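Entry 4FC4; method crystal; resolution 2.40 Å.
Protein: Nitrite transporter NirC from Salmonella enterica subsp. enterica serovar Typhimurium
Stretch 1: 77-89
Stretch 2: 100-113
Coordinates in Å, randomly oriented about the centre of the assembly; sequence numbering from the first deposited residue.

Stretch 1 77-89: SELFTGHTMFLTL
Stretch 2, residues 100-113: QMWAILPQTWLGNL

At the apolar centre of the contact, the CA-to-CB bond of Leu-105 (chi1 m, chi2 t) runs sideways to the first stretch, but its end comes nearer, into a hole formed by Phe-80, His-83, Thr-84 and Leu-87. Leu-105 CD2 lies 3.6 Å from His-83 CB, 3.6 Å from Thr-84 N, 3.9 Å from Leu-87 CD1 and 3.9 Å from Phe-80 CE2, so one methyl touches all four. The reciprocal knob is Phe-80 (chi1 153°, chi2 -86°), which points toward the second helix and sits among Leu-105, Thr-108, Trp-109 and Asn-112. Trp-109 (chi1 t, chi2 93°) turns its edge to the face of this ring, with the Phe-80 ring and the five-membered ring 5.0 Å apart between centroids and planes at 87°; Leu-105 O approaches the Phe-80 ring edge, 3.3 Å from Phe-80 CD2. The two helices, 80-89 and 100-113 of one chain, pack nearly antiparallel (164° between N-to-C directions, axes 9.1 Å apart at closest approach) and bury 624 Å² between the two stretches. In the register, Phe-80 CA lies 5.1 Å from Thr-108 CA, and Leu-87 CA lies 5.6 Å from Met-101 CA.

Toward the C-terminal end of the first stretch, Leu-87 (m, t) places CB 3.6 Å from Met-101 CG and CD1 3.9 Å from Ile-104 CG2. Met-101 is extended (t, t, t), which carries its CE to 3.1 Å from Thr-88 OG1; that hydroxyl donates to Thr-84 O at 2.7 Å, within its own helix.

Along the second helix, Pro-106 has no amide hydrogen to give to the preceding turn, and the helix kinks there. Beyond the kink, Thr-108 (chi1 -45°) points toward the first stretch. Its OG1 hydrogen-bonds His-83 ND1 at 2.8 Å, while its CG2 lies over one face of the imidazole. His-83 (chi1 m, chi2 -161°) uses its other nitrogen too: NE2 donates to Glu-78 OE1 in a very short 2.5 Å bond, linking the helix to the segment before it. Glu-78 (m, m, chi3 -14°) and Leu-79 have extended backbones (phi/psi -122/119 and -113/124), Leu-79 taking the N-cap position.

At the polar edge, Asn-112 (chi1 m, chi2 173°) points toward this helix start and bonds through both ends of its amide: ND2 donates to Glu-78 O at 2.8 Å (168°), and OD1 accepts from Phe-80 N at 2.7 Å (158°). The side chain thus bridges the last loop carbonyl before the N-cap and the first amide of the helix.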

# COMPACT_ATOMS: atom_id res chain seq x y z
N SER B 77 -14.82 -6.12 -19.27
CA SER B 77 -15.52 -7.40 -19.53
C SER B 77 -17.02 -7.30 -19.12
O SER B 77 -17.46 -6.27 -18.68
CB SER B 77 -14.84 -8.50 -18.73
OG SER B 77 -14.94 -8.19 -17.36
N GLU B 78 -17.80 -8.36 -19.22
CA GLU B 78 -19.19 -8.29 -18.68
C GLU B 78 -19.48 -9.35 -17.62
O GLU B 78 -19.37 -10.53 -17.89
CB GLU B 78 -20.23 -8.33 -19.82
CG GLU B 78 -19.95 -7.26 -20.86
CD GLU B 78 -20.28 -5.81 -20.41
OE1 GLU B 78 -20.98 -5.60 -19.37
OE2 GLU B 78 -19.91 -4.85 -21.14
N LEU B 79 -19.83 -8.92 -16.41
CA LEU B 79 -19.94 -9.79 -15.25
C LEU B 79 -21.39 -9.84 -14.86
O LEU B 79 -22.03 -8.82 -14.63
CB LEU B 79 -19.10 -9.21 -14.07
CG LEU B 79 -18.95 -10.11 -12.82
CD1 LEU B 79 -18.44 -11.50 -13.19
CD2 LEU B 79 -18.08 -9.46 -11.69
N PHE B 80 -21.94 -11.05 -14.79
CA PHE B 80 -23.35 -11.19 -14.55
C PHE B 80 -23.74 -10.51 -13.23
O PHE B 80 -24.79 -9.86 -13.18
CB PHE B 80 -23.79 -12.67 -14.58
CG PHE B 80 -25.01 -12.94 -13.75
CD1 PHE B 80 -24.89 -13.22 -12.38
CD2 PHE B 80 -26.30 -12.88 -14.33
CE1 PHE B 80 -26.03 -13.44 -11.60
CE2 PHE B 80 -27.43 -13.09 -13.55
CZ PHE B 80 -27.31 -13.38 -12.20
N THR B 81 -22.90 -10.63 -12.19
CA THR B 81 -23.31 -10.15 -10.86
C THR B 81 -23.43 -8.64 -10.85
O THR B 81 -24.24 -8.09 -10.13
CB THR B 81 -22.40 -10.66 -9.72
OG1 THR B 81 -21.04 -10.36 -10.05
CG2 THR B 81 -22.57 -12.20 -9.56
N GLY B 82 -22.65 -7.96 -11.68
CA GLY B 82 -22.70 -6.49 -11.79
C GLY B 82 -23.89 -6.11 -12.66
O GLY B 82 -24.56 -5.10 -12.40
N HIS B 83 -24.15 -6.91 -13.69
CA HIS B 83 -25.33 -6.72 -14.51
C HIS B 83 -26.60 -6.68 -13.69
O HIS B 83 -27.53 -5.89 -14.02
CB HIS B 83 -25.40 -7.76 -15.65
CG HIS B 83 -24.45 -7.48 -16.79
ND1 HIS B 83 -24.61 -8.02 -18.01
CD2 HIS B 83 -23.30 -6.67 -16.87
CE1 HIS B 83 -23.64 -7.59 -18.85
NE2 HIS B 83 -22.83 -6.76 -18.16
N THR B 84 -26.67 -7.46 -12.60
CA THR B 84 -27.91 -7.44 -11.78
C THR B 84 -28.26 -6.02 -11.30
O THR B 84 -29.47 -5.61 -11.36
CB THR B 84 -27.92 -8.40 -10.58
OG1 THR B 84 -26.96 -7.98 -9.64
CG2 THR B 84 -27.68 -9.83 -10.97
N MET B 85 -27.21 -5.29 -10.81
CA MET B 85 -27.33 -3.86 -10.44
C MET B 85 -27.54 -2.91 -11.62
O MET B 85 -28.47 -2.10 -11.59
CB MET B 85 -26.15 -3.36 -9.61
CG MET B 85 -26.21 -1.91 -9.14
SD MET B 85 -24.72 -1.54 -8.14
CE MET B 85 -23.46 -1.34 -9.40
N PHE B 86 -26.71 -3.03 -12.66
CA PHE B 86 -26.69 -2.05 -13.74
C PHE B 86 -28.05 -2.02 -14.42
O PHE B 86 -28.69 -0.93 -14.65
CB PHE B 86 -25.58 -2.38 -14.79
CG PHE B 86 -24.16 -2.07 -14.34
CD1 PHE B 86 -23.78 -0.79 -13.90
CD2 PHE B 86 -23.17 -3.07 -14.38
CE1 PHE B 86 -22.45 -0.52 -13.51
CE2 PHE B 86 -21.85 -2.81 -13.98
CZ PHE B 86 -21.49 -1.54 -13.53
N LEU B 87 -28.50 -3.23 -14.77
CA LEU B 87 -29.74 -3.40 -15.49
C LEU B 87 -30.94 -2.95 -14.67
O LEU B 87 -31.89 -2.42 -15.23
CB LEU B 87 -29.87 -4.83 -15.98
CG LEU B 87 -28.72 -5.31 -16.88
CD1 LEU B 87 -29.04 -6.69 -17.41
CD2 LEU B 87 -28.51 -4.38 -18.07
N THR B 88 -30.86 -3.09 -13.36
CA THR B 88 -31.96 -2.69 -12.49
C THR B 88 -32.14 -1.18 -12.60
O THR B 88 -33.26 -0.68 -12.91
CB THR B 88 -31.70 -3.13 -11.02
OG1 THR B 88 -31.90 -4.55 -10.92
CG2 THR B 88 -32.62 -2.39 -10.05
N LEU B 89 -31.03 -0.47 -12.36
CA LEU B 89 -30.97 0.98 -12.49
C LEU B 89 -31.37 1.41 -13.88
O LEU B 89 -32.04 2.43 -14.04
CB LEU B 89 -29.56 1.52 -12.10
CG LEU B 89 -29.31 1.36 -10.59
CD1 LEU B 89 -27.90 1.73 -10.15
CD2 LEU B 89 -30.31 2.20 -9.81
N GLN B 100 -35.75 -6.31 -21.55
CA GLN B 100 -34.34 -6.29 -21.91
C GLN B 100 -33.47 -6.78 -20.77
O GLN B 100 -32.53 -7.53 -21.00
CB GLN B 100 -33.88 -4.88 -22.34
CG GLN B 100 -34.28 -4.54 -23.76
CD GLN B 100 -34.00 -3.11 -24.15
OE1 GLN B 100 -33.25 -2.85 -25.10
NE2 GLN B 100 -34.59 -2.16 -23.42
N MET B 101 -33.78 -6.36 -19.54
CA MET B 101 -33.04 -6.84 -18.40
C MET B 101 -33.07 -8.37 -18.30
O MET B 101 -32.03 -9.03 -18.22
CB MET B 101 -33.55 -6.21 -17.11
CG MET B 101 -32.93 -6.81 -15.86
SD MET B 101 -33.51 -5.93 -14.41
CE MET B 101 -32.53 -6.70 -13.09
N TRP B 102 -34.28 -8.95 -18.29
CA TRP B 102 -34.40 -10.40 -18.19
C TRP B 102 -33.95 -11.19 -19.41
O TRP B 102 -33.58 -12.33 -19.28
CB TRP B 102 -35.79 -10.81 -17.72
CG TRP B 102 -36.18 -10.19 -16.39
CD1 TRP B 102 -37.28 -9.37 -16.14
CD2 TRP B 102 -35.51 -10.34 -15.07
NE1 TRP B 102 -37.35 -9.02 -14.80
CE2 TRP B 102 -36.32 -9.56 -14.11
CE3 TRP B 102 -34.36 -11.01 -14.61
CZ2 TRP B 102 -35.98 -9.46 -12.77
CZ3 TRP B 102 -34.04 -10.91 -13.24
CH2 TRP B 102 -34.83 -10.16 -12.35
N ALA B 103 -33.89 -10.59 -20.60
CA ALA B 103 -33.33 -11.31 -21.74
C ALA B 103 -31.78 -11.35 -21.67
O ALA B 103 -31.13 -12.27 -22.16
CB ALA B 103 -33.80 -10.66 -23.02
N ILE B 104 -31.20 -10.35 -21.02
CA ILE B 104 -29.78 -10.21 -21.01
C ILE B 104 -29.09 -11.01 -19.89
O ILE B 104 -28.08 -11.69 -20.14
CB ILE B 104 -29.40 -8.71 -20.96
CG1 ILE B 104 -29.87 -8.01 -22.27
CG2 ILE B 104 -27.93 -8.55 -20.67
CD1 ILE B 104 -29.50 -6.55 -22.36
N LEU B 105 -29.61 -10.90 -18.66
CA LEU B 105 -28.97 -11.51 -17.48
C LEU B 105 -28.58 -12.99 -17.71
O LEU B 105 -27.44 -13.35 -17.40
CB LEU B 105 -29.83 -11.35 -16.20
CG LEU B 105 -29.82 -9.99 -15.52
CD1 LEU B 105 -30.84 -10.00 -14.41
CD2 LEU B 105 -28.41 -9.61 -14.96
N PRO B 106 -29.50 -13.84 -18.24
CA PRO B 106 -29.14 -15.26 -18.44
C PRO B 106 -27.99 -15.45 -19.47
O PRO B 106 -27.13 -16.35 -19.30
CB PRO B 106 -30.46 -15.91 -18.96
CG PRO B 106 -31.38 -14.77 -19.31
CD PRO B 106 -30.95 -13.60 -18.43
N GLN B 107 -27.99 -14.66 -20.54
CA GLN B 107 -26.86 -14.62 -21.46
C GLN B 107 -25.52 -14.28 -20.77
O GLN B 107 -24.50 -14.94 -21.04
CB GLN B 107 -27.06 -13.57 -22.52
CG GLN B 107 -28.32 -13.66 -23.35
CD GLN B 107 -28.15 -12.83 -24.63
OE1 GLN B 107 -28.98 -12.93 -25.51
NE2 GLN B 107 -27.05 -12.00 -24.71
N THR B 108 -25.52 -13.24 -19.93
CA THR B 108 -24.26 -12.80 -19.31
C THR B 108 -23.78 -13.97 -18.46
O THR B 108 -22.62 -14.35 -18.46
CB THR B 108 -24.42 -11.55 -18.44
OG1 THR B 108 -25.22 -10.56 -19.13
CG2 THR B 108 -23.01 -10.93 -18.06
N TRP B 109 -24.71 -14.53 -17.70
CA TRP B 109 -24.47 -15.71 -16.89
C TRP B 109 -23.83 -16.82 -17.70
O TRP B 109 -22.81 -17.35 -17.27
CB TRP B 109 -25.82 -16.20 -16.35
CG TRP B 109 -25.70 -17.17 -15.22
CD1 TRP B 109 -25.70 -16.88 -13.85
CD2 TRP B 109 -25.53 -18.62 -15.30
NE1 TRP B 109 -25.57 -18.02 -13.11
CE2 TRP B 109 -25.46 -19.10 -13.91
CE3 TRP B 109 -25.49 -19.56 -16.35
CZ2 TRP B 109 -25.33 -20.46 -13.61
CZ3 TRP B 109 -25.36 -20.93 -16.03
CH2 TRP B 109 -25.31 -21.37 -14.70
N LEU B 110 -24.43 -17.19 -18.85
CA LEU B 110 -23.92 -18.28 -19.69
C LEU B 110 -22.51 -17.99 -20.20
O LEU B 110 -21.64 -18.91 -20.21
CB LEU B 110 -24.87 -18.62 -20.86
CG LEU B 110 -26.20 -19.36 -20.52
CD1 LEU B 110 -27.13 -19.47 -21.72
CD2 LEU B 110 -26.03 -20.75 -19.87
N GLY B 111 -22.26 -16.72 -20.58
CA GLY B 111 -20.95 -16.32 -21.06
C GLY B 111 -19.92 -16.45 -19.96
O GLY B 111 -18.84 -16.95 -20.17
N ASN B 112 -20.24 -15.94 -18.78
CA ASN B 112 -19.39 -16.06 -17.61
C ASN B 112 -19.01 -17.52 -17.34
O ASN B 112 -17.85 -17.80 -16.99
CB ASN B 112 -20.08 -15.47 -16.40
CG ASN B 112 -20.15 -13.96 -16.44
OD1 ASN B 112 -20.79 -13.38 -15.59
ND2 ASN B 112 -19.46 -13.31 -17.43
N LEU B 113 -19.97 -18.43 -17.54
CA LEU B 113 -19.77 -19.87 -17.31
C LEU B 113 -18.76 -20.45 -18.32
O LEU B 113 -17.78 -21.08 -17.91
CB LEU B 113 -21.11 -20.65 -17.29
CG LEU B 113 -21.08 -22.18 -17.06
CD1 LEU B 113 -20.60 -22.57 -15.64
CD2 LEU B 113 -22.44 -22.83 -17.40